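Local coordinates for manganese-dependent ADP-ribose/CDP-alcohol diphosphatase (Danio rerio, PDB 2NXF), which probably hydrolyses ADP-ribose and CDP-alcohols such as CDP-choline, as a metallophosphoesterase with a dinuclear metal centre, at residues V44-R48 / E82-S87; S72-L76 / Y100-R104; V231-A235 / G269-D274. All coordinates share one frame; numbering follows the deposited sequence. Where two conformers were deposited one is given.

Contact 1 of 3, residues V44-R48 / E82-S87. With EOH (ethanol), chain G.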
loop_
_atom_site.group_PDB
_atom_site.type_symbol
_atom_site.label_atom_id
_atom_site.label_comp_id
_atom_site.label_asym_id
_atom_site.label_seq_id
_atom_site.Cartn_x
_atom_site.Cartn_y
_atom_site.Cartn_z
ATOM N N VAL A 44 -16.799 5.390 -2.958
ATOM C CA VAL A 44 -17.512 5.397 -1.671
ATOM C C VAL A 44 -19.004 5.174 -1.853
ATOM O O VAL A 44 -19.613 4.352 -1.146
ATOM C CB VAL A 44 -17.207 6.692 -0.862
ATOM C CG1 VAL A 44 -18.212 6.884 0.313
ATOM C CG2 VAL A 44 -15.801 6.654 -0.365
ATOM N N LEU A 45 -19.602 5.870 -2.823
ATOM C CA LEU A 45 -21.005 5.636 -3.171
ATOM C C LEU A 45 -21.276 4.157 -3.482
ATOM O O LEU A 45 -22.245 3.574 -2.974
ATOM C CB LEU A 45 -21.389 6.522 -4.360
ATOM C CG LEU A 45 -22.824 6.520 -4.849
ATOM C CD1 LEU A 45 -23.788 6.732 -3.696
ATOM C CD2 LEU A 45 -22.995 7.633 -5.895
ATOM N N GLN A 46 -20.408 3.550 -4.295
ATOM C CA GLN A 46 -20.556 2.139 -4.668
ATOM C C GLN A 46 -20.384 1.199 -3.464
ATOM O O GLN A 46 -21.195 0.288 -3.277
ATOM C CB GLN A 46 -19.629 1.764 -5.835
ATOM C CG GLN A 46 -19.944 2.561 -7.114
ATOM C CD GLN A 46 -19.363 1.938 -8.388
ATOM O OE1 GLN A 46 -19.440 0.714 -8.599
ATOM N NE2 GLN A 46 -18.799 2.785 -9.258
ATOM N N TRP A 47 -19.388 1.465 -2.623
ATOM C CA TRP A 47 -19.138 0.641 -1.427
ATOM C C TRP A 47 -20.296 0.725 -0.444
ATOM O O TRP A 47 -20.611 -0.252 0.235
ATOM C CB TRP A 47 -17.859 1.078 -0.727
ATOM C CG TRP A 47 -16.606 0.755 -1.489
ATOM C CD1 TRP A 47 -16.391 -0.307 -2.323
ATOM C CD2 TRP A 47 -15.381 1.500 -1.453
ATOM N NE1 TRP A 47 -15.095 -0.262 -2.819
ATOM C CE2 TRP A 47 -14.461 0.838 -2.293
ATOM C CE3 TRP A 47 -14.979 2.684 -0.804
ATOM C CZ2 TRP A 47 -13.150 1.308 -2.484
ATOM C CZ3 TRP A 47 -13.657 3.149 -0.996
ATOM C CH2 TRP A 47 -12.777 2.462 -1.833
ATOM N N ARG A 48 -20.932 1.893 -0.372
ATOM C CA ARG A 48 -22.115 2.059 0.473
ATOM C C ARG A 48 -23.252 1.163 -0.004
ATOM O O ARG A 48 -23.886 0.477 0.801
ATOM C CB ARG A 48 -22.568 3.523 0.506
ATOM C CG ARG A 48 -21.674 4.416 1.356
ATOM C CD ARG A 48 -22.126 5.887 1.314
ATOM N NE ARG A 48 -23.510 6.090 1.741
ATOM C CZ ARG A 48 -23.948 6.009 2.999
ATOM N NH1 ARG A 48 -23.117 5.717 3.997
ATOM N NH2 ARG A 48 -25.228 6.226 3.264
ATOM N N GLU A 82 -14.498 12.540 2.325
ATOM C CA GLU A 82 -15.073 11.595 1.352
ATOM C C GLU A 82 -15.162 10.193 1.932
ATOM O O GLU A 82 -16.184 9.530 1.784
ATOM C CB GLU A 82 -14.294 11.565 0.030
ATOM C CG GLU A 82 -14.233 12.932 -0.686
ATOM C CD GLU A 82 -15.587 13.447 -1.129
ATOM O OE1 GLU A 82 -16.534 12.640 -1.286
ATOM O OE2 GLU A 82 -15.711 14.683 -1.317
ATOM N N LEU A 83 -14.103 9.758 2.608
ATOM C CA LEU A 83 -14.083 8.414 3.204
ATOM C C LEU A 83 -15.044 8.256 4.376
ATOM O O LEU A 83 -15.651 7.195 4.546
ATOM C CB LEU A 83 -12.666 8.008 3.605
ATOM C CG LEU A 83 -11.802 7.547 2.436
ATOM C CD1 LEU A 83 -10.339 7.509 2.873
ATOM C CD2 LEU A 83 -12.213 6.172 1.885
ATOM N N ASP A 84 -15.210 9.308 5.176
ATOM C CA ASP A 84 -16.119 9.240 6.332
ATOM C C ASP A 84 -17.570 8.971 5.932
ATOM O O ASP A 84 -18.338 8.396 6.711
ATOM C CB ASP A 84 -16.042 10.525 7.155
ATOM C CG ASP A 84 -14.787 10.611 7.993
ATOM O OD1 ASP A 84 -14.099 9.588 8.190
ATOM O OD2 ASP A 84 -14.474 11.726 8.457
ATOM N N ALA A 85 -17.939 9.402 4.727
ATOM C CA ALA A 85 -19.283 9.197 4.185
ATOM C C ALA A 85 -19.631 7.716 4.016
ATOM O O ALA A 85 -20.809 7.375 3.904
ATOM C CB ALA A 85 -19.431 9.938 2.856
ATOM N N CYS A 86 -18.617 6.842 3.997
ATOM C CA CYS A 86 -18.844 5.402 3.831
ATOM C C CYS A 86 -19.400 4.743 5.096
ATOM O O CYS A 86 -19.986 3.656 5.029
ATOM C CB CYS A 86 -17.564 4.690 3.393
ATOM S SG CYS A 86 -17.859 3.201 2.398
ATOM N N SER A 87 -19.195 5.392 6.247
ATOM C CA SER A 87 -19.726 4.920 7.541
ATOM C C SER A 87 -19.220 3.554 8.032
ATOM O O SER A 87 -19.900 2.888 8.814
ATOM C CB SER A 87 -21.265 4.940 7.540
ATOM O OG SER A 87 -21.766 6.206 7.146
HETATM C C1 EOH G . -21.030 0.653 4.218
HETATM C C2 EOH G . -21.647 -0.526 4.973
HETATM O O EOH G . -21.766 1.849 4.428
#
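Val44, on helix 35-49, and Cys86, in the type I turn from Asp84 to Ser87, bring their CA atoms to 5.7 Å, so the turn lies close against the helix. Valine suits the place because its two methyls serve two directions. Both, CG1 and CG2, reach Glu82 O, each at 3.6 Å; CG2 also nears the CD2 methyl of Leu83, while CG1, opposite the backbone N (chi1 166°), goes on to the turn, 3.8 Å from Cys86 CB and close to Ala85 CB. That same methyl of Leu83 meets the edge of the Trp47 indole, 4.4 Å from CZ3, both residues being buried. In the conformer given, Cys86 SG lies near Trp47 CB, a doubtful detail since a second was deposited. On the outer side Arg48 folds over the turn: CG packs by Cys86 CA, CD lies 3.3 Å from Ala85 O, and the bend at chi3 (57°) turns the guanidinium back so that NH1 gives that oxygen a weak bond of 2.8 Å, poorly directed at 116°. Ethanol, probably from the crystallisation liquor, donates to Cys86 O. Trp47 ties the contact inward: its NE1 bonds Ala297 O and its ring meets Phe296 nearly at right angles, so helix 35-49 rests on strand 295-301, while Leu83 of helix 72-84 leans on Leu40 of helix 35-49.

Contact 2 of 3, residues S72-L76 / Y100-R104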
loop_
_atom_site.group_PDB
_atom_site.type_symbol
_atom_site.label_atom_id
_atom_site.label_comp_id
_atom_site.label_asym_id
_atom_site.label_seq_id
_atom_site.Cartn_x
_atom_site.Cartn_y
_atom_site.Cartn_z
ATOM N N SER A 72 -1.141 20.597 3.212
ATOM C CA SER A 72 -1.230 19.179 3.625
ATOM C C SER A 72 -2.476 18.882 4.486
ATOM O O SER A 72 -3.188 17.907 4.245
ATOM C CB SER A 72 0.037 18.765 4.372
ATOM O OG SER A 72 1.189 18.916 3.552
ATOM N N ASP A 73 -2.726 19.712 5.494
ATOM C CA ASP A 73 -3.857 19.438 6.395
ATOM C C ASP A 73 -5.205 19.554 5.678
ATOM O O ASP A 73 -6.097 18.715 5.881
ATOM C CB ASP A 73 -3.835 20.375 7.597
ATOM C CG ASP A 73 -2.666 20.111 8.552
ATOM O OD1 ASP A 73 -1.968 19.079 8.445
ATOM O OD2 ASP A 73 -2.467 20.963 9.448
ATOM N N ARG A 74 -5.373 20.589 4.854
ATOM C CA ARG A 74 -6.665 20.752 4.163
ATOM C C ARG A 74 -6.886 19.662 3.118
ATOM O O ARG A 74 -8.014 19.210 2.933
ATOM C CB ARG A 74 -6.871 22.151 3.585
ATOM C CG ARG A 74 -6.028 22.514 2.400
ATOM C CD ARG A 74 -6.663 23.702 1.641
ATOM N NE ARG A 74 -7.138 24.773 2.526
ATOM C CZ ARG A 74 -7.968 25.745 2.151
ATOM N NH1 ARG A 74 -8.427 25.793 0.900
ATOM N NH2 ARG A 74 -8.346 26.677 3.023
ATOM N N ALA A 75 -5.812 19.231 2.457
ATOM C CA ALA A 75 -5.909 18.124 1.501
ATOM C C ALA A 75 -6.334 16.843 2.211
ATOM O O ALA A 75 -7.216 16.110 1.742
ATOM C CB ALA A 75 -4.584 17.909 0.745
ATOM N N LEU A 76 -5.716 16.565 3.349
ATOM C CA LEU A 76 -6.085 15.360 4.094
ATOM C C LEU A 76 -7.550 15.457 4.528
ATOM O O LEU A 76 -8.309 14.487 4.414
ATOM C CB LEU A 76 -5.163 15.160 5.301
ATOM C CG LEU A 76 -5.496 13.908 6.126
ATOM C CD1 LEU A 76 -5.373 12.628 5.281
ATOM C CD2 LEU A 76 -4.601 13.861 7.387
ATOM N N TYR A 100 6.097 12.398 2.647
ATOM C CA TYR A 100 6.448 13.692 2.064
ATOM C C TYR A 100 5.676 14.796 2.784
ATOM O O TYR A 100 6.197 15.894 2.967
ATOM C CB TYR A 100 6.101 13.764 0.569
ATOM C CG TYR A 100 6.829 12.777 -0.322
ATOM C CD1 TYR A 100 8.092 12.283 0.014
ATOM C CD2 TYR A 100 6.257 12.362 -1.526
ATOM C CE1 TYR A 100 8.758 11.374 -0.807
ATOM C CE2 TYR A 100 6.900 11.453 -2.360
ATOM C CZ TYR A 100 8.144 10.949 -1.994
ATOM O OH TYR A 100 8.757 10.027 -2.814
ATOM N N ASN A 101 4.433 14.505 3.164
ATOM C CA ASN A 101 3.583 15.501 3.832
ATOM C C ASN A 101 3.762 15.603 5.337
ATOM O O ASN A 101 3.650 16.692 5.885
ATOM C CB ASN A 101 2.103 15.203 3.553
ATOM C CG ASN A 101 1.673 15.640 2.164
ATOM O OD1 ASN A 101 1.465 16.829 1.926
ATOM N ND2 ASN A 101 1.580 14.686 1.233
ATOM N N PHE A 102 3.966 14.463 6.001
ATOM C CA PHE A 102 3.896 14.387 7.468
ATOM C C PHE A 102 5.029 13.570 8.059
ATOM O O PHE A 102 5.488 12.583 7.461
ATOM C CB PHE A 102 2.571 13.732 7.913
ATOM C CG PHE A 102 1.335 14.371 7.326
ATOM C CD1 PHE A 102 0.972 15.668 7.675
ATOM C CD2 PHE A 102 0.525 13.651 6.446
ATOM C CE1 PHE A 102 -0.188 16.271 7.122
ATOM C CE2 PHE A 102 -0.633 14.232 5.885
ATOM C CZ PHE A 102 -0.992 15.534 6.240
ATOM N N SER A 103 5.439 13.953 9.266
ATOM C CA SER A 103 6.364 13.144 10.069
ATOM C C SER A 103 5.614 11.943 10.644
ATOM O O SER A 103 4.375 11.917 10.618
ATOM C CB SER A 103 6.919 13.992 11.210
ATOM O OG SER A 103 5.879 14.295 12.138
ATOM N N ARG A 104 6.337 10.948 11.168
ATOM C CA ARG A 104 5.668 9.808 11.833
ATOM C C ARG A 104 4.837 10.220 13.048
ATOM O O ARG A 104 3.707 9.755 13.186
ATOM C CB ARG A 104 6.645 8.686 12.221
ATOM C CG ARG A 104 6.804 7.647 11.166
ATOM C CD ARG A 104 7.960 6.711 11.453
ATOM N NE ARG A 104 8.250 5.953 10.240
ATOM C CZ ARG A 104 7.626 4.835 9.876
ATOM N NH1 ARG A 104 7.982 4.221 8.755
ATOM N NH2 ARG A 104 6.669 4.305 10.633
HETATM O O HOH W 1 2.976 19.610 5.508
#
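Ser72 OG is gripped twice: it donates to Asn101 OD1 at 2.7 Å and accepts a hydrogen from a water. The bond to Asn101 lies in the carbonyl plane and meets a lone pair of OD1, with a C=O...donor angle of 131°. The water, 2.7 Å from Ser72 OG, passes its other hydrogen to Asn101 O at 3.0 Å, so the hydroxyl reaches both the side chain and the backbone of one residue. Serine suits this place because its short arm can give and accept at once in the first turn of helix 72-84. Asparagine suits the other because its two ends differ: while OD1 accepts from Ser72, ND2 donates to His97 O and Asp63 O, which fixes the amide against flipping.

Beside this polar link stands the Phe102 ring. Its CG lies opposite the carbonyl carbon (chi1 -53°), which folds the ring back over its neighbour, and Asn101 CB sits 3.6 Å above one face, toward the rim. The far end of the ring points at helix 72-84: CE1 is 3.7 Å from Ser72 CB, and CZ is 4.1 Å from Leu76 CD2. At the ring edge Asp73 OD1 comes to 3.6 Å from CE1, its carboxylate only 13° from the ring plane, an arrangement that sets the oxygen against the slightly positive rim hydrogens.

Phe102 leaves helical geometry just where helix 96-101 stops, and Ser103 stands at the N-cap position of the next helix. The GNHE motif of metallophosphoesterases runs into the start of helix 96-101, and its Asn96 binds zinc; Asp63 is the last residue of the GDxxD motif, whose first aspartate, Asp60, bridges the two zinc sites. Asn101 thus ties together two signature segments of the dimetal site.

Contact 3 of 3, residues V231-A235 / G269-D274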
loop_
_atom_site.group_PDB
_atom_site.type_symbol
_atom_site.label_atom_id
_atom_site.label_comp_id
_atom_site.label_asym_id
_atom_site.label_seq_id
_atom_site.Cartn_x
_atom_site.Cartn_y
_atom_site.Cartn_z
ATOM N N VAL A 231 6.210 -6.556 -3.666
ATOM C CA VAL A 231 7.434 -7.326 -3.405
ATOM C C VAL A 231 7.732 -8.399 -4.454
ATOM O O VAL A 231 8.838 -8.937 -4.485
ATOM C CB VAL A 231 7.446 -7.958 -1.986
ATOM C CG1 VAL A 231 7.376 -6.868 -0.877
ATOM C CG2 VAL A 231 6.296 -9.000 -1.840
ATOM N N HIS A 232 6.778 -8.711 -5.334
ATOM C CA HIS A 232 7.050 -9.756 -6.339
ATOM C C HIS A 232 7.340 -9.114 -7.698
ATOM O O HIS A 232 6.513 -8.373 -8.215
ATOM C CB HIS A 232 5.885 -10.745 -6.449
ATOM C CG HIS A 232 6.287 -12.061 -7.040
ATOM N ND1 HIS A 232 6.921 -12.165 -8.262
ATOM C CD2 HIS A 232 6.164 -13.324 -6.569
ATOM C CE1 HIS A 232 7.170 -13.440 -8.515
ATOM N NE2 HIS A 232 6.721 -14.164 -7.503
ATOM N N PRO A 233 8.529 -9.394 -8.275
ATOM C CA PRO A 233 8.871 -8.811 -9.569
ATOM C C PRO A 233 7.870 -9.067 -10.712
ATOM O O PRO A 233 7.863 -8.308 -11.685
ATOM C CB PRO A 233 10.231 -9.457 -9.903
ATOM C CG PRO A 233 10.795 -9.832 -8.604
ATOM C CD PRO A 233 9.630 -10.222 -7.738
ATOM N N CYS A 234 7.058 -10.130 -10.611
ATOM C CA CYS A 234 6.026 -10.410 -11.636
ATOM C C CYS A 234 4.817 -9.490 -11.526
ATOM O O CYS A 234 4.005 -9.414 -12.453
ATOM C CB CYS A 234 5.539 -11.872 -11.615
ATOM S SG CYS A 234 5.045 -12.569 -10.006
ATOM N N ALA A 235 4.704 -8.803 -10.393
ATOM C CA ALA A 235 3.503 -8.022 -10.079
ATOM C C ALA A 235 3.680 -6.515 -10.159
ATOM O O ALA A 235 2.728 -5.774 -9.914
ATOM C CB ALA A 235 2.957 -8.416 -8.684
ATOM N N GLY A 269 -0.326 -0.801 -12.094
ATOM C CA GLY A 269 -0.858 -2.069 -11.574
ATOM C C GLY A 269 -0.121 -3.296 -12.106
ATOM O O GLY A 269 0.720 -3.209 -13.012
ATOM N N GLY A 270 -0.448 -4.450 -11.542
ATOM C CA GLY A 270 0.141 -5.708 -11.978
ATOM C C GLY A 270 -0.455 -6.809 -11.129
ATOM O O GLY A 270 -1.116 -6.538 -10.121
ATOM N N ARG A 271 -0.225 -8.049 -11.530
ATOM C CA ARG A 271 -0.718 -9.196 -10.762
ATOM C C ARG A 271 -0.033 -10.453 -11.236
ATOM O O ARG A 271 0.296 -10.584 -12.420
ATOM C CB ARG A 271 -2.234 -9.351 -10.923
ATOM C CG ARG A 271 -2.698 -9.446 -12.394
ATOM C CD ARG A 271 -4.210 -9.422 -12.489
ATOM N NE ARG A 271 -4.784 -8.186 -11.935
ATOM C CZ ARG A 271 -6.092 -7.970 -11.820
ATOM N NH1 ARG A 271 -6.943 -8.924 -12.210
ATOM N NH2 ARG A 271 -6.534 -6.819 -11.307
ATOM N N CYS A 272 0.153 -11.395 -10.318
ATOM C CA CYS A 272 0.696 -12.708 -10.674
ATOM C C CYS A 272 0.512 -13.653 -9.505
ATOM O O CYS A 272 0.287 -13.223 -8.385
ATOM C CB CYS A 272 2.182 -12.622 -11.007
ATOM S SG CYS A 272 3.149 -12.022 -9.626
ATOM N N THR A 273 0.620 -14.945 -9.791
ATOM C CA THR A 273 0.603 -15.966 -8.757
ATOM C C THR A 273 2.042 -16.438 -8.577
ATOM O O THR A 273 2.712 -16.785 -9.566
ATOM C CB THR A 273 -0.280 -17.149 -9.192
ATOM O OG1 THR A 273 -1.534 -16.641 -9.669
ATOM C CG2 THR A 273 -0.519 -18.099 -8.030
ATOM N N ASP A 274 2.520 -16.450 -7.332
ATOM C CA ASP A 274 3.845 -16.991 -7.041
ATOM C C ASP A 274 3.828 -18.515 -7.218
ATOM O O ASP A 274 2.761 -19.123 -7.189
ATOM C CB ASP A 274 4.288 -16.649 -5.614
ATOM C CG ASP A 274 5.723 -17.064 -5.356
ATOM O OD1 ASP A 274 6.626 -16.360 -5.849
ATOM O OD2 ASP A 274 5.955 -18.120 -4.715
HETATM O O HOH W 2 2.145 -7.811 -13.549
#
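A disulfide, with a histidine laid against it, fastens the loop after strand 222-227 to strand 270-273, an outermost strand of the seven-stranded sheet. Cys234 SG and Cys272 SG are 2.0 Å apart, although Cys234 was modelled in two conformers, so the details of its side chain are less certain. The sulfur of Cys272 also lies over one face of the His232 ring, 4.2 Å from the ring centre and 19° off its normal, and against the methyl of Ala235, 3.7 Å from its CB.

Both ring nitrogens of His232 are engaged; its CG stands opposite the backbone N, which swings the ring toward strand 270-273. ND1 accepts from Cys234 N at 3.1 Å, nearly straight at 168°, and NE2 donates to the anti lone pair of Asp274 OD1, at 2.8 Å and noticeably bent, with ring and carboxylate planes 64° apart. Asp274 OD1 has a second partner in Arg253 of helix 245-253. Replacing His232 by an alanine is likely to leave Cys234 N without its ring acceptor, Cys272 SG without the ring it lies over and Asp274 with Arg253 but no histidine.

His232 to Ala235 form a type I turn, in the loop that starts just past the zinc ligand His228; strand 270-273 follows the GHxH motif, which supplies His265 and His267, and pairs with strand 279-282 as a hairpin. Glycine suits position 270, where a CB would probably run into Ala235 O; instead Gly270 CA makes a CA-H...O contact with Ala235 O at 3.3 Å. One residue on, a water accepts from Arg271 N and donates to Cys234 O at 2.7 Å.

Overall arrangement
Contacts 1 and 2 share helix 72-84: contact 2 uses its first turn and contact 1 its last. The centres of contact 1 and contact 2 are about 22 Å apart, and the nearest atoms of contact 1 and contact 2 about 7 Å. Along the chain their segments alternate, so helix 72-84 is joined backward to helix 35-49 and forward to helix 96-101. Contact 3 opens after both have closed, its centre about 29 Å from that of contact 1 and 30 Å from that of contact 2, on the far side of the chain's centre from the latter. Thus the first two join helices beside the six-stranded sheet, and the third ties the edge of the seven-stranded one, in a calcineurin-like fold whose two sheets both lead to the metal centre.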